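Local coordinates for putative lipoprotein (Parabacteroides distasonis, PDB 4FVS) that is of unknown function but is probably an exported lipoprotein that may bind lipid, at residues Glu74-Leu83 / Ile98-Pro106; Val118-Ile127 / Lys137-Phe146. All blocks are in the same frame, centred on the assembly; numbering follows the deposited sequence.

Interactions 1 and 2 lie side by side in one antiparallel beta structure, their centres about 9 Å apart, and follow one another along the chain. In interaction 1 the short strand 102-104 pairs with strand 74-78; after it the chain runs on into 118-127, which pairs with 137-146 in interaction 2. Two probable hydrogen bonds stitch the contacts together: Thr99 OG1 lies 2.8 Å from Lys126 N, and Asn104 O lies 2.8 Å from Arg144 NH2. Ser79 also packs on Val125. Tyr105 of interaction 1 and Arg144 of interaction 2 also form a cation-pi pair.

Interaction 1 of 2, residues Glu74-Leu83 / Ile98-Pro106; sequences EFFLDSKETL and ITENFINYP
Leu77 and Ile103 form the hydrogen-bonded pair, with Leu77 N to Ile103 O at 3.0 Å, in the antiparallel ladder of strands 74-78 and 102-104, part of the YmcC-like fold of this DUF3108-like protein. Tyr105 N extends the ladder to Phe75 O. Beyond the strand, Ser79 opens a 3-10 turn and grips Asn101 O twice: its N arrives nearly head-on to the carbonyl at 2.7 Å, while its OG, set between backbone N and carbonyl carbon (chi1 52°), bonds the same oxygen at 2.6 Å from a more bent approach. A weak bond from Asn101 N to Asp78 OD1 adds to this corner.

Packing differs between the two faces. On the face of Phe76 and Phe102, the Phe102 ring lies close to the backbone of Leu77 and Asp78 and has Asp78 CG over one face, while Phe76 CE2 rests on Asn104 CB at 3.7 Å. On the other side, Tyr105 CE1 packs against Leu77 CB, and Tyr105 CB meets the Phe75 ring at its edge. Farther along, the terminal methyls Leu83 CD1 and Ile98 CD1 meet.

Among polar side chains, Asn104 uses both ends of its amide: OD1 accepts from Asp121 N and ND2 donates to Tyr119 O. Asn104 ND2 also makes a hydrogen bond to Glu74 OE2 at 2.9 Å, with the carboxylate and amide planes 84° apart.

Interaction 2 of 2, residues Val118-Ile127 / Lys137-Phe146; sequences VYFDEASVKI and KDMAIKDREF
Phe120 lies against Arg144, with Phe120 CD2 3.6 Å above the centre of the guanidinium plane. The ring does not stack flat: the two planes are 77° apart, so the ring presents its CD2 corner to the guanidinium face while Arg144 CB packs on Phe120 CB and CG. One face of the Phe120 ring lies over the partner backbone, with Arg144 C and Glu145 N toward its rim, and Phe146 CB sits at the ring edge, 3.9 Å from Phe120 CZ. Val118 CG1 touches that same CB. A bend in the arginine chain at chi3 (67°) turns its head back toward 118-127, where NH1 donates to Asp121 O at 3.0 Å, in the carbonyl plane and on a lone pair; NH2 has its partner in Asn104 O.

From Ala123 onward the segments become a regular antiparallel ladder, the paired arms of the beta hairpin formed by strands 123-129 and 132-154. Ala123 and Ile141 exchange two bonds, Ile141 N to Ala123 O being 2.7 Å, and Val125 with Met139 and Ile127 with Lys137 repeat the pattern. On the face of Ala123, Val125 and Ile127, Ala123 CB meets Ile141 CD1 and Ile127 CG2 lies 3.9 Å from SE of Met139, a selenomethionine. The opposite face carries a salt bridge: Lys126, folded at chi3 and chi4, runs beside Asp138 and brings NZ to OD1 at 2.7 Å, from above the carboxylate plane.

The hairpin is flanked by strand 157-171 beside 137-146 and by strand 96-98 beside 123-127. Met139 and Ile141 pack on strand 157-171, whereas Val125 and Ile127 touch Ile98. Lys137 NZ makes a salt bridge with Glu91 OE1.

Interaction 1 of 2, residues Glu74-Leu83 / Ile98-Pro106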
loop_
_atom_site.group_PDB
_atom_site.type_symbol
_atom_site.label_atom_id
_atom_site.label_comp_id
_atom_site.label_asym_id
_atom_site.label_seq_id
_atom_site.Cartn_x
_atom_site.Cartn_y
_atom_site.Cartn_z
ATOM N N GLU A 74 -5.724 -17.279 -2.101
ATOM C CA GLU A 74 -5.878 -15.834 -2.317
ATOM C C GLU A 74 -5.028 -15.065 -1.333
ATOM O O GLU A 74 -4.953 -15.441 -0.158
ATOM C CB GLU A 74 -7.358 -15.411 -2.205
ATOM C CG GLU A 74 -7.663 -14.035 -2.769
ATOM C CD GLU A 74 -9.112 -13.738 -3.116
ATOM O OE1 GLU A 74 -10.019 -14.424 -2.596
ATOM O OE2 GLU A 74 -9.340 -12.821 -3.937
ATOM N N PHE A 75 -4.384 -13.974 -1.827
ATOM C CA PHE A 75 -3.484 -13.123 -1.058
ATOM C C PHE A 75 -4.183 -11.831 -0.613
ATOM O O PHE A 75 -4.770 -11.119 -1.435
ATOM C CB PHE A 75 -2.211 -12.788 -1.868
ATOM C CG PHE A 75 -1.289 -11.832 -1.146
ATOM C CD1 PHE A 75 -0.428 -12.287 -0.149
ATOM C CD2 PHE A 75 -1.337 -10.463 -1.406
ATOM C CE1 PHE A 75 0.373 -11.396 0.566
ATOM C CE2 PHE A 75 -0.524 -9.576 -0.696
ATOM C CZ PHE A 75 0.331 -10.053 0.280
ATOM N N PHE A 76 -4.026 -11.489 0.680
ATOM C CA PHE A 76 -4.603 -10.287 1.294
ATOM C C PHE A 76 -3.557 -9.461 2.038
ATOM O O PHE A 76 -2.614 -9.995 2.608
ATOM C CB PHE A 76 -5.727 -10.670 2.264
ATOM C CG PHE A 76 -6.832 -11.505 1.652
ATOM C CD1 PHE A 76 -6.711 -12.889 1.559
ATOM C CD2 PHE A 76 -7.998 -10.909 1.183
ATOM C CE1 PHE A 76 -7.718 -13.649 0.978
ATOM C CE2 PHE A 76 -9.003 -11.672 0.608
ATOM C CZ PHE A 76 -8.858 -13.037 0.510
ATOM N N LEU A 77 -3.755 -8.157 2.055
ATOM C CA LEU A 77 -2.874 -7.208 2.727
ATOM C C LEU A 77 -3.714 -6.102 3.371
ATOM O O LEU A 77 -4.736 -5.720 2.791
ATOM C CB LEU A 77 -1.904 -6.637 1.676
ATOM C CG LEU A 77 -0.830 -5.635 2.111
ATOM C CD1 LEU A 77 0.165 -6.257 3.098
ATOM C CD2 LEU A 77 -0.085 -5.127 0.911
ATOM N N ASP A 78 -3.293 -5.577 4.551
ATOM C CA ASP A 78 -4.020 -4.483 5.200
ATOM C C ASP A 78 -4.070 -3.281 4.241
ATOM O O ASP A 78 -3.029 -2.865 3.704
ATOM C CB ASP A 78 -3.396 -4.105 6.563
ATOM C CG ASP A 78 -4.371 -3.484 7.568
ATOM O OD1 ASP A 78 -5.316 -2.772 7.130
ATOM O OD2 ASP A 78 -4.161 -3.669 8.791
ATOM N N SER A 79 -5.299 -2.757 4.000
ATOM C CA SER A 79 -5.587 -1.654 3.072
ATOM C C SER A 79 -4.844 -0.342 3.391
ATOM O O SER A 79 -4.794 0.509 2.508
ATOM C CB SER A 79 -7.085 -1.372 2.977
ATOM O OG SER A 79 -7.707 -1.177 4.233
ATOM N N LYS A 80 -4.201 -0.200 4.575
ATOM C CA LYS A 80 -3.447 1.010 4.951
ATOM C C LYS A 80 -2.165 1.137 4.102
ATOM O O LYS A 80 -1.648 2.254 3.930
ATOM C CB LYS A 80 -3.119 1.071 6.476
ATOM C CG LYS A 80 -2.224 -0.021 7.045
ATOM C CD LYS A 80 -1.895 0.281 8.470
ATOM C CE LYS A 80 -1.398 -0.899 9.227
ATOM N NZ LYS A 80 -1.343 -0.596 10.687
ATOM N N GLU A 81 -1.686 0.002 3.546
ATOM C CA GLU A 81 -0.519 -0.054 2.651
ATOM C C GLU A 81 -0.788 0.759 1.344
ATOM O O GLU A 81 0.147 1.298 0.747
ATOM C CB GLU A 81 -0.188 -1.517 2.335
ATOM C CG GLU A 81 1.122 -1.763 1.608
ATOM C CD GLU A 81 2.452 -1.557 2.309
ATOM O OE1 GLU A 81 2.517 -0.758 3.276
ATOM O OE2 GLU A 81 3.450 -2.155 1.837
ATOM N N THR A 82 -2.073 0.869 0.946
ATOM C CA THR A 82 -2.542 1.620 -0.225
ATOM C C THR A 82 -2.318 3.149 0.031
ATOM O O THR A 82 -2.120 3.894 -0.947
ATOM C CB THR A 82 -4.041 1.233 -0.548
ATOM O OG1 THR A 82 -4.076 -0.100 -1.056
ATOM C CG2 THR A 82 -4.688 2.122 -1.586
ATOM N N LEU A 83 -2.312 3.588 1.327
ATOM C CA LEU A 83 -2.180 4.990 1.741
ATOM C C LEU A 83 -0.748 5.348 2.165
ATOM O O LEU A 83 -0.536 6.398 2.774
ATOM C CB LEU A 83 -3.160 5.331 2.868
ATOM C CG LEU A 83 -4.649 4.958 2.652
ATOM C CD1 LEU A 83 -5.422 5.225 3.873
ATOM C CD2 LEU A 83 -5.262 5.721 1.501
ATOM N N ILE A 98 -5.124 4.052 11.412
ATOM C CA ILE A 98 -6.053 3.724 10.335
ATOM C C ILE A 98 -6.743 2.420 10.719
ATOM O O ILE A 98 -6.115 1.521 11.289
ATOM C CB ILE A 98 -5.356 3.669 8.947
ATOM C CG1 ILE A 98 -4.781 5.057 8.566
ATOM C CG2 ILE A 98 -6.316 3.223 7.874
ATOM C CD1 ILE A 98 -3.900 5.143 7.317
ATOM N N THR A 99 -8.066 2.345 10.456
ATOM C CA THR A 99 -8.895 1.171 10.749
ATOM C C THR A 99 -8.426 0.005 9.888
ATOM O O THR A 99 -7.973 0.192 8.750
ATOM C CB THR A 99 -10.376 1.480 10.534
ATOM O OG1 THR A 99 -10.556 2.016 9.229
ATOM C CG2 THR A 99 -10.930 2.457 11.542
ATOM N N GLU A 100 -8.511 -1.198 10.452
ATOM C CA GLU A 100 -8.118 -2.434 9.800
ATOM C C GLU A 100 -9.153 -2.830 8.763
ATOM O O GLU A 100 -10.342 -2.860 9.056
ATOM C CB GLU A 100 -7.939 -3.550 10.844
ATOM C CG GLU A 100 -7.600 -4.911 10.258
ATOM C CD GLU A 100 -8.073 -6.075 11.104
ATOM O OE1 GLU A 100 -7.285 -6.518 11.971
ATOM O OE2 GLU A 100 -9.222 -6.541 10.903
ATOM N N ASN A 101 -8.691 -3.097 7.541
ATOM C CA ASN A 101 -9.500 -3.597 6.427
ATOM C C ASN A 101 -8.549 -4.329 5.496
ATOM O O ASN A 101 -7.634 -3.713 4.961
ATOM C CB ASN A 101 -10.316 -2.478 5.715
ATOM C CG ASN A 101 -11.500 -2.945 4.860
ATOM O OD1 ASN A 101 -11.527 -4.048 4.320
ATOM N ND2 ASN A 101 -12.511 -2.102 4.698
ATOM N N PHE A 102 -8.677 -5.660 5.410
ATOM C CA PHE A 102 -7.819 -6.478 4.547
ATOM C C PHE A 102 -8.444 -6.604 3.182
ATOM O O PHE A 102 -9.613 -6.967 3.066
ATOM C CB PHE A 102 -7.570 -7.851 5.165
ATOM C CG PHE A 102 -6.627 -7.836 6.357
ATOM C CD1 PHE A 102 -5.249 -7.798 6.178
ATOM C CD2 PHE A 102 -7.114 -7.906 7.655
ATOM C CE1 PHE A 102 -4.385 -7.822 7.275
ATOM C CE2 PHE A 102 -6.244 -7.935 8.747
ATOM C CZ PHE A 102 -4.892 -7.894 8.551
ATOM N N ILE A 103 -7.685 -6.267 2.148
ATOM C CA ILE A 103 -8.138 -6.351 0.759
ATOM C C ILE A 103 -7.257 -7.323 -0.033
ATOM O O ILE A 103 -6.060 -7.438 0.237
ATOM C CB ILE A 103 -8.184 -4.963 0.091
ATOM C CG1 ILE A 103 -6.804 -4.238 0.181
ATOM C CG2 ILE A 103 -9.333 -4.133 0.695
ATOM C CD1 ILE A 103 -6.614 -2.956 -0.702
ATOM N N ASN A 104 -7.852 -8.019 -1.009
ATOM C CA ASN A 104 -7.125 -8.968 -1.849
ATOM C C ASN A 104 -6.288 -8.256 -2.901
ATOM O O ASN A 104 -6.605 -7.123 -3.302
ATOM C CB ASN A 104 -8.071 -9.939 -2.546
ATOM C CG ASN A 104 -8.906 -9.341 -3.658
ATOM O OD1 ASN A 104 -9.388 -8.222 -3.581
ATOM N ND2 ASN A 104 -9.113 -10.082 -4.719
ATOM N N TYR A 105 -5.230 -8.959 -3.362
ATOM C CA TYR A 105 -4.358 -8.559 -4.438
ATOM C C TYR A 105 -4.334 -9.724 -5.413
ATOM O O TYR A 105 -3.746 -10.769 -5.129
ATOM C CB TYR A 105 -2.962 -8.130 -3.933
ATOM C CG TYR A 105 -2.961 -6.732 -3.352
ATOM C CD1 TYR A 105 -3.398 -6.494 -2.049
ATOM C CD2 TYR A 105 -2.561 -5.642 -4.113
ATOM C CE1 TYR A 105 -3.438 -5.205 -1.518
ATOM C CE2 TYR A 105 -2.601 -4.343 -3.595
ATOM C CZ TYR A 105 -3.042 -4.131 -2.297
ATOM O OH TYR A 105 -3.057 -2.864 -1.764
ATOM N N PRO A 106 -5.068 -9.607 -6.532
ATOM C CA PRO A 106 -5.111 -10.710 -7.503
ATOM C C PRO A 106 -3.739 -10.997 -8.127
ATOM O O PRO A 106 -2.902 -10.112 -8.222
ATOM C CB PRO A 106 -6.107 -10.212 -8.561
ATOM C CG PRO A 106 -6.896 -9.140 -7.883
ATOM C CD PRO A 106 -5.889 -8.470 -6.988
#

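Interaction 2 of 2, residues Val118-Ile127 / Lys137-Phe146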
loop_
_atom_site.group_PDB
_atom_site.type_symbol
_atom_site.label_atom_id
_atom_site.label_comp_id
_atom_site.label_asym_id
_atom_site.label_seq_id
_atom_site.Cartn_x
_atom_site.Cartn_y
_atom_site.Cartn_z
ATOM N N VAL A 118 -12.096 -10.075 -13.006
ATOM C CA VAL A 118 -11.282 -10.164 -11.819
ATOM C C VAL A 118 -11.940 -9.299 -10.737
ATOM O O VAL A 118 -12.223 -8.098 -10.939
ATOM C CB VAL A 118 -9.789 -9.846 -12.096
ATOM C CG1 VAL A 118 -9.589 -8.523 -12.826
ATOM C CG2 VAL A 118 -8.958 -9.924 -10.836
ATOM N N TYR A 119 -12.240 -9.979 -9.602
ATOM C CA TYR A 119 -12.871 -9.389 -8.414
ATOM C C TYR A 119 -11.843 -8.713 -7.506
ATOM O O TYR A 119 -10.800 -9.294 -7.201
ATOM C CB TYR A 119 -13.666 -10.440 -7.598
ATOM C CG TYR A 119 -14.371 -9.850 -6.390
ATOM C CD1 TYR A 119 -15.635 -9.262 -6.505
ATOM C CD2 TYR A 119 -13.760 -9.842 -5.133
ATOM C CE1 TYR A 119 -16.260 -8.664 -5.403
ATOM C CE2 TYR A 119 -14.381 -9.253 -4.026
ATOM C CZ TYR A 119 -15.629 -8.670 -4.166
ATOM O OH TYR A 119 -16.217 -8.100 -3.069
ATOM N N PHE A 120 -12.180 -7.509 -7.040
ATOM C CA PHE A 120 -11.355 -6.732 -6.113
ATOM C C PHE A 120 -12.154 -6.309 -4.916
ATOM O O PHE A 120 -13.238 -5.769 -5.081
ATOM C CB PHE A 120 -10.788 -5.469 -6.778
ATOM C CG PHE A 120 -9.723 -5.638 -7.819
ATOM C CD1 PHE A 120 -10.056 -5.791 -9.154
ATOM C CD2 PHE A 120 -8.378 -5.548 -7.479
ATOM C CE1 PHE A 120 -9.065 -5.899 -10.132
ATOM C CE2 PHE A 120 -7.384 -5.648 -8.459
ATOM C CZ PHE A 120 -7.739 -5.844 -9.779
ATOM N N ASP A 121 -11.613 -6.498 -3.716
ATOM C CA ASP A 121 -12.256 -6.018 -2.506
ATOM C C ASP A 121 -12.196 -4.508 -2.456
ATOM O O ASP A 121 -11.224 -3.946 -2.935
ATOM C CB ASP A 121 -11.535 -6.587 -1.272
ATOM C CG ASP A 121 -11.662 -8.066 -1.035
ATOM O OD1 ASP A 121 -12.770 -8.611 -1.240
ATOM O OD2 ASP A 121 -10.705 -8.654 -0.520
ATOM N N GLU A 122 -13.175 -3.849 -1.863
ATOM C CA GLU A 122 -13.098 -2.406 -1.656
ATOM C C GLU A 122 -12.619 -2.113 -0.249
ATOM O O GLU A 122 -12.792 -2.928 0.668
ATOM C CB GLU A 122 -14.439 -1.719 -1.886
ATOM C CG GLU A 122 -14.793 -1.610 -3.349
ATOM C CD GLU A 122 -16.070 -0.852 -3.643
ATOM O OE1 GLU A 122 -16.864 -0.597 -2.702
ATOM O OE2 GLU A 122 -16.266 -0.512 -4.833
ATOM N N ALA A 123 -12.137 -0.905 -0.051
ATOM C CA ALA A 123 -11.705 -0.447 1.253
ATOM C C ALA A 123 -12.371 0.874 1.591
ATOM O O ALA A 123 -12.513 1.745 0.739
ATOM C CB ALA A 123 -10.190 -0.295 1.264
ATOM N N SER A 124 -12.819 1.009 2.812
ATOM C CA SER A 124 -13.333 2.266 3.333
ATOM C C SER A 124 -12.900 2.303 4.768
ATOM O O SER A 124 -13.519 1.701 5.662
ATOM C CB SER A 124 -14.832 2.455 3.134
ATOM O OG SER A 124 -15.257 3.725 3.618
ATOM N N VAL A 125 -11.722 2.895 4.941
ATOM C CA VAL A 125 -11.074 2.984 6.225
ATOM C C VAL A 125 -11.380 4.333 6.882
ATOM O O VAL A 125 -12.107 5.164 6.340
ATOM C CB VAL A 125 -9.549 2.745 6.078
ATOM C CG1 VAL A 125 -9.280 1.373 5.470
ATOM C CG2 VAL A 125 -8.854 3.863 5.292
ATOM N N LYS A 126 -10.854 4.511 8.080
ATOM C CA LYS A 126 -10.942 5.762 8.776
ATOM C C LYS A 126 -9.567 6.102 9.336
ATOM O O LYS A 126 -8.932 5.287 10.017
ATOM C CB LYS A 126 -12.007 5.733 9.847
ATOM C CG LYS A 126 -12.584 7.113 10.073
ATOM C CD LYS A 126 -13.649 7.136 11.094
ATOM C CE LYS A 126 -14.857 6.345 10.672
ATOM N NZ LYS A 126 -15.756 7.013 9.703
ATOM N N ILE A 127 -9.069 7.266 8.965
ATOM C CA ILE A 127 -7.795 7.734 9.500
ATOM C C ILE A 127 -8.166 8.708 10.639
ATOM O O ILE A 127 -9.009 9.585 10.447
ATOM C CB ILE A 127 -6.880 8.300 8.403
ATOM C CG1 ILE A 127 -5.588 8.850 8.975
ATOM C CG2 ILE A 127 -7.584 9.305 7.489
ATOM C CD1 ILE A 127 -4.470 8.912 7.932
ATOM N N LYS A 137 -11.022 11.269 9.380
ATOM C CA LYS A 137 -11.251 11.343 7.942
ATOM C C LYS A 137 -11.645 9.995 7.430
ATOM O O LYS A 137 -11.054 8.984 7.823
ATOM C CB LYS A 137 -9.994 11.817 7.166
ATOM C CG LYS A 137 -9.715 13.304 7.113
ATOM C CD LYS A 137 -8.459 13.555 6.263
ATOM C CE LYS A 137 -7.996 14.995 6.263
ATOM N NZ LYS A 137 -6.688 15.148 5.568
ATOM N N ASP A 138 -12.609 9.973 6.518
ATOM C CA ASP A 138 -13.018 8.780 5.787
ATOM C C ASP A 138 -12.244 8.698 4.506
ATOM O O ASP A 138 -12.099 9.719 3.833
ATOM C CB ASP A 138 -14.519 8.815 5.461
ATOM C CG ASP A 138 -15.444 8.385 6.551
ATOM O OD1 ASP A 138 -15.286 7.241 7.043
ATOM O OD2 ASP A 138 -16.413 9.126 6.818
HETATM N N MSE A 139 -11.769 7.509 4.139
HETATM C CA MSE A 139 -11.100 7.339 2.858
HETATM C C MSE A 139 -11.618 6.094 2.213
HETATM O O MSE A 139 -11.513 5.012 2.797
HETATM C CB MSE A 139 -9.582 7.313 2.999
HETATM C CG MSE A 139 -9.063 8.497 3.799
HETATM SE SE MSE A 139 -7.200 8.704 3.693
HETATM C CE MSE A 139 -7.064 9.308 1.900
ATOM N N ALA A 140 -12.260 6.256 1.048
ATOM C CA ALA A 140 -12.842 5.155 0.301
ATOM C C ALA A 140 -11.985 4.798 -0.910
ATOM O O ALA A 140 -11.765 5.631 -1.782
ATOM C CB ALA A 140 -14.252 5.508 -0.130
ATOM N N ILE A 141 -11.445 3.577 -0.918
ATOM C CA ILE A 141 -10.658 3.019 -2.018
ATOM C C ILE A 141 -11.603 2.065 -2.738
ATOM O O ILE A 141 -11.968 1.027 -2.192
ATOM C CB ILE A 141 -9.327 2.359 -1.538
ATOM C CG1 ILE A 141 -8.482 3.341 -0.690
ATOM C CG2 ILE A 141 -8.509 1.812 -2.723
ATOM C CD1 ILE A 141 -7.741 2.622 0.481
ATOM N N LYS A 142 -12.043 2.449 -3.935
ATOM C CA LYS A 142 -13.054 1.698 -4.673
ATOM C C LYS A 142 -12.712 1.626 -6.163
ATOM O O LYS A 142 -11.710 2.184 -6.590
ATOM C CB LYS A 142 -14.442 2.377 -4.461
ATOM C CG LYS A 142 -14.449 3.878 -4.777
ATOM C CD LYS A 142 -15.627 4.597 -4.183
ATOM C CE LYS A 142 -15.464 6.095 -4.357
ATOM N NZ LYS A 142 -16.479 6.864 -3.595
ATOM N N ASP A 143 -13.560 0.930 -6.951
ATOM C CA ASP A 143 -13.447 0.762 -8.402
ATOM C C ASP A 143 -12.035 0.309 -8.793
ATOM O O ASP A 143 -11.450 0.835 -9.741
ATOM C CB ASP A 143 -13.834 2.067 -9.102
ATOM C CG ASP A 143 -15.157 2.677 -8.657
ATOM O OD1 ASP A 143 -16.194 1.965 -8.708
ATOM O OD2 ASP A 143 -15.171 3.882 -8.323
ATOM N N ARG A 144 -11.494 -0.676 -8.055
ATOM C CA ARG A 144 -10.164 -1.223 -8.304
ATOM C C ARG A 144 -10.187 -2.027 -9.576
ATOM O O ARG A 144 -11.103 -2.825 -9.753
ATOM C CB ARG A 144 -9.682 -2.086 -7.120
ATOM C CG ARG A 144 -9.586 -1.346 -5.787
ATOM C CD ARG A 144 -9.255 -2.279 -4.636
ATOM N NE ARG A 144 -7.905 -2.863 -4.685
ATOM C CZ ARG A 144 -7.608 -4.090 -4.272
ATOM N NH1 ARG A 144 -8.557 -4.883 -3.800
ATOM N NH2 ARG A 144 -6.367 -4.542 -4.348
ATOM N N GLU A 145 -9.232 -1.808 -10.480
ATOM C CA GLU A 145 -9.192 -2.565 -11.732
ATOM C C GLU A 145 -7.761 -2.938 -12.115
ATOM O O GLU A 145 -6.841 -2.210 -11.822
ATOM C CB GLU A 145 -9.877 -1.828 -12.900
ATOM C CG GLU A 145 -9.281 -0.485 -13.276
ATOM C CD GLU A 145 -9.824 0.102 -14.563
ATOM O OE1 GLU A 145 -9.721 -0.563 -15.621
ATOM O OE2 GLU A 145 -10.284 1.265 -14.519
ATOM N N PHE A 146 -7.594 -4.083 -12.763
ATOM C CA PHE A 146 -6.334 -4.580 -13.280
ATOM C C PHE A 146 -6.066 -3.921 -14.628
ATOM O O PHE A 146 -6.922 -3.980 -15.528
ATOM C CB PHE A 146 -6.390 -6.119 -13.413
ATOM C CG PHE A 146 -5.173 -6.723 -14.065
ATOM C CD1 PHE A 146 -3.967 -6.818 -13.370
ATOM C CD2 PHE A 146 -5.203 -7.116 -15.398
ATOM C CE1 PHE A 146 -2.831 -7.350 -13.978
ATOM C CE2 PHE A 146 -4.062 -7.635 -16.015
ATOM C CZ PHE A 146 -2.889 -7.766 -15.294
#